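Local coordinates for Myo-inositol-1-phosphate synthase-related protein (Thermotoga maritima MSB8, PDB 3CIN) that is of unknown function but binds nicotinamide-adenine-dinucleotide in a Rossmann-type domain and is related to the myo-inositol-1-phosphate synthases, at residues K15-G20 and G62-D67; I95-H100 and E112-S117; E122-L127 and Y175-A180. One frame throughout, in Å; residues are numbered along the deposited sequence. Where two conformers were deposited one is given.

The three interactions close round the adenosine half of one NAD molecule, their centres 12 to 13 Å apart. Interaction 1 pairs two strands of the parallel sheet, and its D65 holds the adenosine ribose. Interaction 2 carries on from the neighbouring strand 96-97, joined to 62-67 by a probable backbone hydrogen bond from R96 N to S63 O (2.8 Å), and offers the adenine the carbonyl of V99. Interaction 3 packs helix 120-134 on helix 171-186 and brings Y175 to the same adenine. Y175 OH also lies 3.0 Å from V99 N, a probable hydrogen bond that ties interactions 2 and 3 together, while L19 CD1 of interaction 1 packs 3.6 Å from Y175 CG.

Interaction 1: K15-G20 and G62-D67; sequences KVLILG and GSYDVD. With NAD (nicotinamide-adenine-dinucleotide), chain F.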
# COMPACT_ATOMS: atom_id res chain seq x y z
N LYS A 15 -1.24 -43.20 3.97
CA LYS A 15 0.21 -43.28 3.76
C LYS A 15 0.55 -42.38 2.58
O LYS A 15 -0.06 -42.51 1.51
CB LYS A 15 0.69 -44.70 3.48
CG LYS A 15 0.48 -45.69 4.65
CD LYS A 15 0.88 -47.10 4.28
CE LYS A 15 -0.34 -47.88 3.82
N VAL A 16 1.56 -41.55 2.76
CA VAL A 16 1.92 -40.50 1.82
C VAL A 16 3.37 -40.63 1.38
O VAL A 16 4.28 -40.77 2.21
CB VAL A 16 1.76 -39.11 2.49
CG1 VAL A 16 2.14 -37.98 1.51
CG2 VAL A 16 0.27 -38.99 2.94
N LEU A 17 3.56 -40.50 0.05
CA LEU A 17 4.90 -40.49 -0.54
C LEU A 17 5.12 -39.09 -1.12
O LEU A 17 4.27 -38.61 -1.85
CB LEU A 17 4.99 -41.52 -1.64
CG LEU A 17 6.39 -41.71 -2.23
CD1 LEU A 17 6.70 -43.20 -2.49
CD2 LEU A 17 6.56 -40.86 -3.47
N ILE A 18 6.28 -38.50 -0.88
CA ILE A 18 6.57 -37.14 -1.36
C ILE A 18 7.55 -37.21 -2.50
O ILE A 18 8.59 -37.87 -2.38
CB ILE A 18 7.21 -36.27 -0.20
CG1 ILE A 18 6.20 -36.02 0.94
CG2 ILE A 18 7.78 -34.95 -0.78
CD1 ILE A 18 6.80 -35.54 2.26
N LEU A 19 7.28 -36.46 -3.56
CA LEU A 19 8.23 -36.28 -4.67
C LEU A 19 8.72 -34.84 -4.59
O LEU A 19 7.94 -33.92 -4.78
CB LEU A 19 7.56 -36.56 -6.00
CG LEU A 19 6.85 -37.91 -6.13
CD1 LEU A 19 6.09 -37.90 -7.46
CD2 LEU A 19 7.80 -39.07 -5.97
N GLY A 20 9.99 -34.69 -4.23
CA GLY A 20 10.70 -33.40 -4.22
C GLY A 20 10.76 -32.87 -2.82
O GLY A 20 9.80 -32.19 -2.37
N GLY A 62 7.70 -42.24 2.35
CA GLY A 62 8.79 -42.10 1.42
C GLY A 62 8.96 -40.69 0.94
O GLY A 62 8.03 -39.90 1.00
N SER A 63 10.19 -40.41 0.50
CA SER A 63 10.55 -39.12 -0.02
C SER A 63 11.60 -39.31 -1.10
O SER A 63 12.58 -39.98 -0.89
CB SER A 63 11.09 -38.23 1.10
OG SER A 63 11.44 -36.95 0.65
N TYR A 64 11.37 -38.71 -2.26
CA TYR A 64 12.28 -38.78 -3.41
C TYR A 64 12.84 -37.42 -3.79
O TYR A 64 12.15 -36.40 -3.71
CB TYR A 64 11.55 -39.36 -4.63
CG TYR A 64 11.41 -40.86 -4.54
CD1 TYR A 64 10.55 -41.43 -3.62
CD2 TYR A 64 12.12 -41.72 -5.38
CE1 TYR A 64 10.43 -42.80 -3.49
CE2 TYR A 64 12.00 -43.09 -5.26
CZ TYR A 64 11.16 -43.63 -4.31
OH TYR A 64 11.04 -44.99 -4.19
N ASP A 65 14.09 -37.42 -4.22
CA ASP A 65 14.72 -36.22 -4.74
C ASP A 65 15.73 -36.61 -5.83
O ASP A 65 15.90 -37.80 -6.14
CB ASP A 65 15.38 -35.41 -3.59
CG ASP A 65 15.29 -33.92 -3.79
OD1 ASP A 65 16.05 -33.40 -4.64
OD2 ASP A 65 14.45 -33.26 -3.11
N VAL A 66 16.35 -35.60 -6.42
CA VAL A 66 17.41 -35.79 -7.37
C VAL A 66 18.66 -35.08 -6.92
O VAL A 66 19.67 -35.23 -7.56
CB VAL A 66 16.99 -35.35 -8.79
CG1 VAL A 66 15.88 -36.26 -9.31
CG2 VAL A 66 16.58 -33.94 -8.78
N ASP A 67 18.60 -34.33 -5.82
CA ASP A 67 19.76 -33.67 -5.27
C ASP A 67 20.70 -34.65 -4.59
O ASP A 67 20.33 -35.37 -3.65
CB ASP A 67 19.27 -32.61 -4.29
CG ASP A 67 20.35 -31.64 -3.86
OD1 ASP A 67 21.56 -31.94 -3.98
OD2 ASP A 67 19.94 -30.54 -3.36
PA NAD F . 12.10 -26.12 -3.69
O1A NAD F . 12.45 -25.66 -2.30
O2A NAD F . 13.19 -25.82 -4.67
O5B NAD F . 11.98 -27.69 -3.59
C5B NAD F . 11.91 -28.48 -4.77
C4B NAD F . 12.55 -29.82 -4.44
O4B NAD F . 12.30 -30.72 -5.51
C3B NAD F . 14.06 -29.78 -4.24
O3B NAD F . 14.45 -30.55 -3.11
C2B NAD F . 14.61 -30.41 -5.52
O2B NAD F . 15.91 -30.89 -5.36
C1B NAD F . 13.53 -31.43 -5.80
N9A NAD F . 13.46 -31.90 -7.19
C8A NAD F . 13.62 -31.09 -8.31
N7A NAD F . 13.34 -31.88 -9.40
C5A NAD F . 13.03 -33.14 -8.95
C6A NAD F . 12.76 -34.34 -9.61
N6A NAD F . 12.67 -34.43 -10.98
N1A NAD F . 12.45 -35.44 -8.83
C2A NAD F . 12.49 -35.35 -7.45
N3A NAD F . 12.83 -34.19 -6.78
C4A NAD F . 13.10 -33.12 -7.55
O3 NAD F . 10.72 -25.53 -4.15
PN NAD F . 9.45 -25.33 -3.24
O1N NAD F . 9.38 -23.89 -2.86
O2N NAD F . 9.33 -26.43 -2.24
O5D NAD F . 8.28 -25.50 -4.31
C5D NAD F . 7.95 -26.77 -4.80
C4D NAD F . 7.00 -26.68 -5.99
O4D NAD F . 5.77 -26.20 -5.54
C3D NAD F . 7.45 -25.79 -7.14
O3D NAD F . 7.06 -26.38 -8.40
C2D NAD F . 6.60 -24.55 -6.91
O2D NAD F . 6.35 -23.84 -8.13
C1D NAD F . 5.33 -25.19 -6.41
N1N NAD F . 4.46 -24.26 -5.69
C2N NAD F . 4.91 -23.66 -4.58
C3N NAD F . 3.98 -22.80 -3.94
C7N NAD F . 4.34 -22.33 -2.60
O7N NAD F . 5.58 -22.67 -2.15
N7N NAD F . 3.46 -21.61 -1.89
C4N NAD F . 2.71 -22.58 -4.42
C5N NAD F . 2.29 -23.20 -5.56
C6N NAD F . 3.20 -24.07 -6.18
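L17, I18 and L19 pair in parallel with G62, S63 and Y64, joining the two strands of the first beta-alpha-beta unit of a Rossmann-type NAD domain. I18 sits in the middle of the ladder: its N gives a hydrogen bond to G62 O (2.9 Å), and its O takes one from Y64 N. G20 N continues the ladder to Y64 O just where the first strand ends. Y64 can be followed outward. Its CB lies 4.0 Å from L19 CD2, the two side chains running side by side; further on, CD1 and CE1 lie by the methyls of L17 in the conformer given, a contact that may differ in the second one. Y64 shares a sheet face with L17 and L19, and there W131 meets its ring edge-to-face and E130 binds its OH. At the C-terminal end of the strand, D65 OD1 accepts from V66 N and D67 N, the latter closing an Asx turn, and Q21 N reaches OD2. These bonds would hold the carboxylate turned to the adenosine ribose. Both ribose hydroxyls are gripped: O2B of NAD gives a hydrogen bond to D65 OD1 at 2.6 Å, and O3B to D65 OD2 at 2.7 Å.

Interaction 2: I95-H100 and E112-S117; sequences IRKGVH and EGLEDS. With NAD (nicotinamide-adenine-dinucleotide), chain F.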
# COMPACT_ATOMS: atom_id res chain seq x y z
N ILE A 95 15.79 -40.58 2.04
CA ILE A 95 15.38 -39.99 0.77
C ILE A 95 16.00 -40.80 -0.37
O ILE A 95 17.19 -41.18 -0.35
CB ILE A 95 15.85 -38.52 0.69
CG1 ILE A 95 15.12 -37.71 1.81
CG2 ILE A 95 15.64 -37.92 -0.71
CD1 ILE A 95 15.74 -36.41 2.10
N ARG A 96 15.14 -41.10 -1.35
CA ARG A 96 15.48 -41.96 -2.44
C ARG A 96 15.67 -41.20 -3.75
O ARG A 96 15.18 -40.09 -3.88
CB ARG A 96 14.41 -43.03 -2.60
CG ARG A 96 14.39 -43.97 -1.41
CD ARG A 96 13.52 -45.20 -1.58
NE ARG A 96 13.43 -45.91 -0.29
CZ ARG A 96 14.41 -46.65 0.25
NH1 ARG A 96 15.58 -46.83 -0.39
NH2 ARG A 96 14.22 -47.23 1.43
N LYS A 97 16.38 -41.83 -4.70
CA LYS A 97 16.64 -41.23 -6.01
C LYS A 97 15.45 -41.38 -6.94
O LYS A 97 14.96 -42.51 -7.20
CB LYS A 97 17.91 -41.90 -6.63
CG LYS A 97 18.36 -41.34 -7.97
CD LYS A 97 19.67 -41.92 -8.42
CE LYS A 97 19.61 -43.36 -8.67
NZ LYS A 97 21.01 -43.85 -8.87
N GLY A 98 15.02 -40.24 -7.48
CA GLY A 98 14.03 -40.17 -8.53
C GLY A 98 14.56 -40.13 -9.96
O GLY A 98 15.53 -40.79 -10.27
N VAL A 99 13.84 -39.42 -10.82
CA VAL A 99 14.20 -39.18 -12.21
C VAL A 99 14.29 -37.68 -12.40
O VAL A 99 13.38 -36.95 -11.99
CB VAL A 99 13.12 -39.80 -13.17
CG1 VAL A 99 13.09 -41.29 -13.03
CG2 VAL A 99 11.76 -39.29 -12.90
N HIS A 100 15.36 -37.20 -13.01
CA HIS A 100 15.62 -35.75 -13.02
C HIS A 100 15.13 -35.03 -14.24
O HIS A 100 14.63 -33.91 -14.16
CB HIS A 100 17.10 -35.38 -12.75
CG HIS A 100 18.11 -35.92 -13.71
ND1 HIS A 100 18.38 -35.32 -14.92
CD2 HIS A 100 18.95 -36.98 -13.62
CE1 HIS A 100 19.32 -36.01 -15.55
NE2 HIS A 100 19.70 -37.01 -14.77
N GLU A 112 21.14 -36.37 -9.62
CA GLU A 112 21.18 -37.77 -10.01
C GLU A 112 19.79 -38.36 -10.19
O GLU A 112 18.82 -37.97 -9.55
CB GLU A 112 22.01 -38.61 -9.06
CG GLU A 112 22.02 -38.23 -7.65
CD GLU A 112 23.00 -39.09 -6.84
OE1 GLU A 112 24.22 -39.02 -7.13
OE2 GLU A 112 22.55 -39.83 -5.93
N GLY A 113 19.71 -39.31 -11.11
CA GLY A 113 18.44 -39.82 -11.57
C GLY A 113 18.53 -41.24 -12.04
O GLY A 113 19.57 -41.69 -12.54
N LEU A 114 17.46 -41.98 -11.84
CA LEU A 114 17.39 -43.36 -12.33
C LEU A 114 17.72 -43.41 -13.83
O LEU A 114 18.41 -44.31 -14.30
CB LEU A 114 16.01 -43.95 -12.06
CG LEU A 114 15.67 -44.25 -10.61
CD1 LEU A 114 14.18 -44.63 -10.47
CD2 LEU A 114 16.60 -45.40 -10.14
N GLU A 115 17.31 -42.40 -14.58
CA GLU A 115 17.36 -42.49 -16.06
C GLU A 115 18.77 -42.21 -16.60
O GLU A 115 19.00 -42.25 -17.81
CB GLU A 115 16.25 -41.61 -16.71
CG GLU A 115 16.57 -40.11 -16.90
CD GLU A 115 16.56 -39.26 -15.63
OE1 GLU A 115 16.49 -39.80 -14.51
OE2 GLU A 115 16.65 -38.01 -15.81
N ASP A 116 19.71 -41.94 -15.69
CA ASP A 116 21.14 -41.87 -15.98
C ASP A 116 21.71 -43.26 -16.29
O ASP A 116 22.74 -43.37 -16.95
CB ASP A 116 21.91 -41.35 -14.78
CG ASP A 116 21.62 -39.87 -14.46
OD1 ASP A 116 21.17 -39.10 -15.33
OD2 ASP A 116 21.88 -39.48 -13.31
N SER A 117 21.07 -44.31 -15.79
CA SER A 117 21.57 -45.67 -15.98
C SER A 117 20.57 -46.61 -16.64
O SER A 117 20.82 -47.82 -16.72
CB SER A 117 21.95 -46.22 -14.61
OG SER A 117 20.78 -46.45 -13.83
PA NAD F . 12.10 -26.12 -3.69
O1A NAD F . 12.45 -25.66 -2.30
O2A NAD F . 13.19 -25.82 -4.67
O5B NAD F . 11.98 -27.69 -3.59
C5B NAD F . 11.91 -28.48 -4.77
C4B NAD F . 12.55 -29.82 -4.44
O4B NAD F . 12.30 -30.72 -5.51
C3B NAD F . 14.06 -29.78 -4.24
O3B NAD F . 14.45 -30.55 -3.11
C2B NAD F . 14.61 -30.41 -5.52
O2B NAD F . 15.91 -30.89 -5.36
C1B NAD F . 13.53 -31.43 -5.80
N9A NAD F . 13.46 -31.90 -7.19
C8A NAD F . 13.62 -31.09 -8.31
N7A NAD F . 13.34 -31.88 -9.40
C5A NAD F . 13.03 -33.14 -8.95
C6A NAD F . 12.76 -34.34 -9.61
N6A NAD F . 12.67 -34.43 -10.98
N1A NAD F . 12.45 -35.44 -8.83
C2A NAD F . 12.49 -35.35 -7.45
N3A NAD F . 12.83 -34.19 -6.78
C4A NAD F . 13.10 -33.12 -7.55
O3 NAD F . 10.72 -25.53 -4.15
PN NAD F . 9.45 -25.33 -3.24
O1N NAD F . 9.38 -23.89 -2.86
O2N NAD F . 9.33 -26.43 -2.24
O5D NAD F . 8.28 -25.50 -4.31
C5D NAD F . 7.95 -26.77 -4.80
C4D NAD F . 7.00 -26.68 -5.99
O4D NAD F . 5.77 -26.20 -5.54
C3D NAD F . 7.45 -25.79 -7.14
O3D NAD F . 7.06 -26.38 -8.40
C2D NAD F . 6.60 -24.55 -6.91
O2D NAD F . 6.35 -23.84 -8.13
C1D NAD F . 5.33 -25.19 -6.41
N1N NAD F . 4.46 -24.26 -5.69
C2N NAD F . 4.91 -23.66 -4.58
C3N NAD F . 3.98 -22.80 -3.94
C7N NAD F . 4.34 -22.33 -2.60
O7N NAD F . 5.58 -22.67 -2.15
N7N NAD F . 3.46 -21.61 -1.89
C4N NAD F . 2.71 -22.58 -4.42
C5N NAD F . 2.29 -23.20 -5.56
C6N NAD F . 3.20 -24.07 -6.18
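H100 is clasped by two acidic side chains of the short 3-10 turn 114-116. D116 OD1 takes a hydrogen bond from H100 NE2 at 2.6 Å; OD1 lies near the imidazole plane, and NE2 approaches it from the syn side of the carboxylate. E115 OE2 sits 3.1 Å above the ring, over its centre, while E115 OE1 accepts from H100 N at 3.2 Å. A bend at chi2 (-74°) folds the E115 chain back to that position, and L101 N also binds OE2. G113 N, which bonds to D116 OD2 (3.1 Å), packs at the ring edge by H100 CD2. A nearly straight hydrogen bond runs from L114 N to G98 O (2.8 Å). L114 and E115 form the tight, buried part. K97 and D116 stand at the solvent side, although the D116 carboxylate is held by its two bonds. K97 passes along G113 to bring CE 3.9 Å from L114 CD2, yet K97 NZ remains 5.2 Å from E112 OE2, too far for a salt bridge. V99 O accepts from the adenine N6A of NAD. The contact lies just beyond strand 96-97, which pairs with strand 58-65, while L114 and V99 rest on A123 of helix 120-134.

Interaction 3: E122-L127 and Y175-A180; sequences EAVDTL and YAYAAA. With NAD (nicotinamide-adenine-dinucleotide), chain F.
Helices 122-127 and 175-180 cross at -53° with their axes 9.2 Å apart, nearest at V124 and A178, whose CA atoms are 5.3 Å from each other. A178 presents only a methyl here, consistent with the close approach: V124 CG1 lies 3.9 Å from both the CA and the CB of A178. With CG1 anti to the backbone N (chi1 166°), V124 directs that methyl at A178, and the same methyl reaches the ring edge of Y177 at CD2, also 3.9 Å away. V124 CG2 touches the same ring atom, so both branches meet one corner of the tyrosine, the two side chains crossing at about a right angle. Y177 is further packed by L158 and I161 of helix 154-162 and by L208 of helix 203-211.

One helical turn on from V124, L127 CD1 bridges A178 and Y175. It lies at the edge of the Y175 ring, equally far from CD1 and CE1 (3.9 Å to each), and approaches A178 CB more loosely at 4.3 Å. The contact between the helices is entirely apolar, with no hydrogen bond crossing it.

Y175 leaves its helix with CB directed away from helix 122-127, yet its ring runs back past L127 toward NAD. Its OH donates to N1A of NAD at 2.6 Å, and N1A lies in the plane of the Y175 ring, at its edge. Together with V99 N, the other partner of this hydroxyl, N1A would hold the end of the side chain in place. On its way the ring also passes C143. This helix pair belongs to the layer packed against the parallel sheet of a Rossmann-type fold, and through Y175 it forms one wall of the adenine pocket.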
# COMPACT_ATOMS: atom_id res chain seq x y z
N GLU A 122 12.20 -48.25 -18.14
CA GLU A 122 12.82 -48.99 -17.04
C GLU A 122 12.77 -48.27 -15.70
O GLU A 122 12.55 -48.90 -14.65
CB GLU A 122 14.28 -49.29 -17.37
CG GLU A 122 14.41 -50.37 -18.44
CD GLU A 122 15.81 -50.58 -18.97
OE1 GLU A 122 16.60 -49.59 -19.10
OE2 GLU A 122 16.12 -51.77 -19.31
N ALA A 123 13.04 -46.95 -15.74
CA ALA A 123 13.02 -46.09 -14.55
C ALA A 123 11.61 -46.09 -13.92
O ALA A 123 11.45 -46.24 -12.69
CB ALA A 123 13.49 -44.67 -14.92
N VAL A 124 10.59 -45.99 -14.76
CA VAL A 124 9.21 -46.09 -14.30
C VAL A 124 8.92 -47.44 -13.61
O VAL A 124 8.38 -47.47 -12.50
CB VAL A 124 8.25 -45.88 -15.46
CG1 VAL A 124 6.83 -46.32 -15.09
CG2 VAL A 124 8.26 -44.40 -15.89
N ASP A 125 9.29 -48.54 -14.26
CA ASP A 125 9.09 -49.86 -13.65
C ASP A 125 9.84 -49.99 -12.32
O ASP A 125 9.37 -50.60 -11.38
CB ASP A 125 9.55 -50.94 -14.60
CG ASP A 125 8.63 -51.10 -15.79
OD1 ASP A 125 7.44 -50.65 -15.75
OD2 ASP A 125 9.11 -51.68 -16.78
N THR A 126 11.02 -49.40 -12.24
CA THR A 126 11.78 -49.36 -10.99
C THR A 126 11.07 -48.55 -9.89
O THR A 126 10.98 -48.99 -8.74
CB THR A 126 13.20 -48.73 -11.20
OG1 THR A 126 13.95 -49.52 -12.12
CG2 THR A 126 13.93 -48.65 -9.87
N LEU A 127 10.61 -47.34 -10.21
CA LEU A 127 9.75 -46.58 -9.29
C LEU A 127 8.55 -47.39 -8.82
O LEU A 127 8.30 -47.45 -7.62
CB LEU A 127 9.29 -45.26 -9.92
CG LEU A 127 10.42 -44.24 -10.10
CD1 LEU A 127 9.85 -43.07 -10.94
CD2 LEU A 127 11.08 -43.75 -8.79
N TYR A 175 6.55 -39.04 -13.45
CA TYR A 175 6.01 -39.47 -12.14
C TYR A 175 4.49 -39.78 -12.13
O TYR A 175 4.09 -40.79 -11.54
CB TYR A 175 6.32 -38.48 -11.06
CG TYR A 175 7.75 -38.34 -10.65
CD1 TYR A 175 8.57 -39.44 -10.38
CD2 TYR A 175 8.30 -37.07 -10.46
CE1 TYR A 175 9.85 -39.27 -9.92
CE2 TYR A 175 9.59 -36.91 -9.99
CZ TYR A 175 10.38 -38.02 -9.74
OH TYR A 175 11.69 -37.86 -9.34
N ALA A 176 3.68 -38.94 -12.77
CA ALA A 176 2.25 -39.20 -12.90
C ALA A 176 1.94 -40.50 -13.71
O ALA A 176 0.99 -41.24 -13.42
CB ALA A 176 1.54 -37.99 -13.55
N TYR A 177 2.71 -40.71 -14.76
CA TYR A 177 2.66 -41.95 -15.52
C TYR A 177 2.97 -43.14 -14.60
O TYR A 177 2.19 -44.10 -14.56
CB TYR A 177 3.59 -41.86 -16.70
CG TYR A 177 3.59 -43.06 -17.60
CD1 TYR A 177 2.72 -43.18 -18.65
CD2 TYR A 177 4.51 -44.08 -17.37
CE1 TYR A 177 2.75 -44.28 -19.46
CE2 TYR A 177 4.51 -45.19 -18.14
CZ TYR A 177 3.67 -45.27 -19.21
OH TYR A 177 3.73 -46.38 -20.01
N ALA A 178 4.11 -43.10 -13.94
CA ALA A 178 4.44 -44.11 -12.93
C ALA A 178 3.34 -44.31 -11.86
O ALA A 178 3.05 -45.45 -11.48
CB ALA A 178 5.78 -43.79 -12.25
N ALA A 179 2.71 -43.22 -11.43
CA ALA A 179 1.65 -43.27 -10.43
C ALA A 179 0.46 -44.08 -10.96
O ALA A 179 -0.15 -44.82 -10.17
CB ALA A 179 1.24 -41.87 -9.92
N ALA A 180 0.13 -43.95 -12.25
CA ALA A 180 -0.99 -44.71 -12.83
C ALA A 180 -0.61 -46.18 -12.85
O ALA A 180 -1.43 -47.04 -12.54
CB ALA A 180 -1.33 -44.25 -14.24
PA NAD F . 12.10 -26.12 -3.69
O1A NAD F . 12.45 -25.66 -2.30
O2A NAD F . 13.19 -25.82 -4.67
O5B NAD F . 11.98 -27.69 -3.59
C5B NAD F . 11.91 -28.48 -4.77
C4B NAD F . 12.55 -29.82 -4.44
O4B NAD F . 12.30 -30.72 -5.51
C3B NAD F . 14.06 -29.78 -4.24
O3B NAD F . 14.45 -30.55 -3.11
C2B NAD F . 14.61 -30.41 -5.52
O2B NAD F . 15.91 -30.89 -5.36
C1B NAD F . 13.53 -31.43 -5.80
N9A NAD F . 13.46 -31.90 -7.19
C8A NAD F . 13.62 -31.09 -8.31
N7A NAD F . 13.34 -31.88 -9.40
C5A NAD F . 13.03 -33.14 -8.95
C6A NAD F . 12.76 -34.34 -9.61
N6A NAD F . 12.67 -34.43 -10.98
N1A NAD F . 12.45 -35.44 -8.83
C2A NAD F . 12.49 -35.35 -7.45
N3A NAD F . 12.83 -34.19 -6.78
C4A NAD F . 13.10 -33.12 -7.55
O3 NAD F . 10.72 -25.53 -4.15
PN NAD F . 9.45 -25.33 -3.24
O1N NAD F . 9.38 -23.89 -2.86
O2N NAD F . 9.33 -26.43 -2.24
O5D NAD F . 8.28 -25.50 -4.31
C5D NAD F . 7.95 -26.77 -4.80
C4D NAD F . 7.00 -26.68 -5.99
O4D NAD F . 5.77 -26.20 -5.54
C3D NAD F . 7.45 -25.79 -7.14
O3D NAD F . 7.06 -26.38 -8.40
C2D NAD F . 6.60 -24.55 -6.91
O2D NAD F . 6.35 -23.84 -8.13
C1D NAD F . 5.33 -25.19 -6.41
N1N NAD F . 4.46 -24.26 -5.69
C2N NAD F . 4.91 -23.66 -4.58
C3N NAD F . 3.98 -22.80 -3.94
C7N NAD F . 4.34 -22.33 -2.60
O7N NAD F . 5.58 -22.67 -2.15
N7N NAD F . 3.46 -21.61 -1.89
C4N NAD F . 2.71 -22.58 -4.42
C5N NAD F . 2.29 -23.20 -5.56
C6N NAD F . 3.20 -24.07 -6.18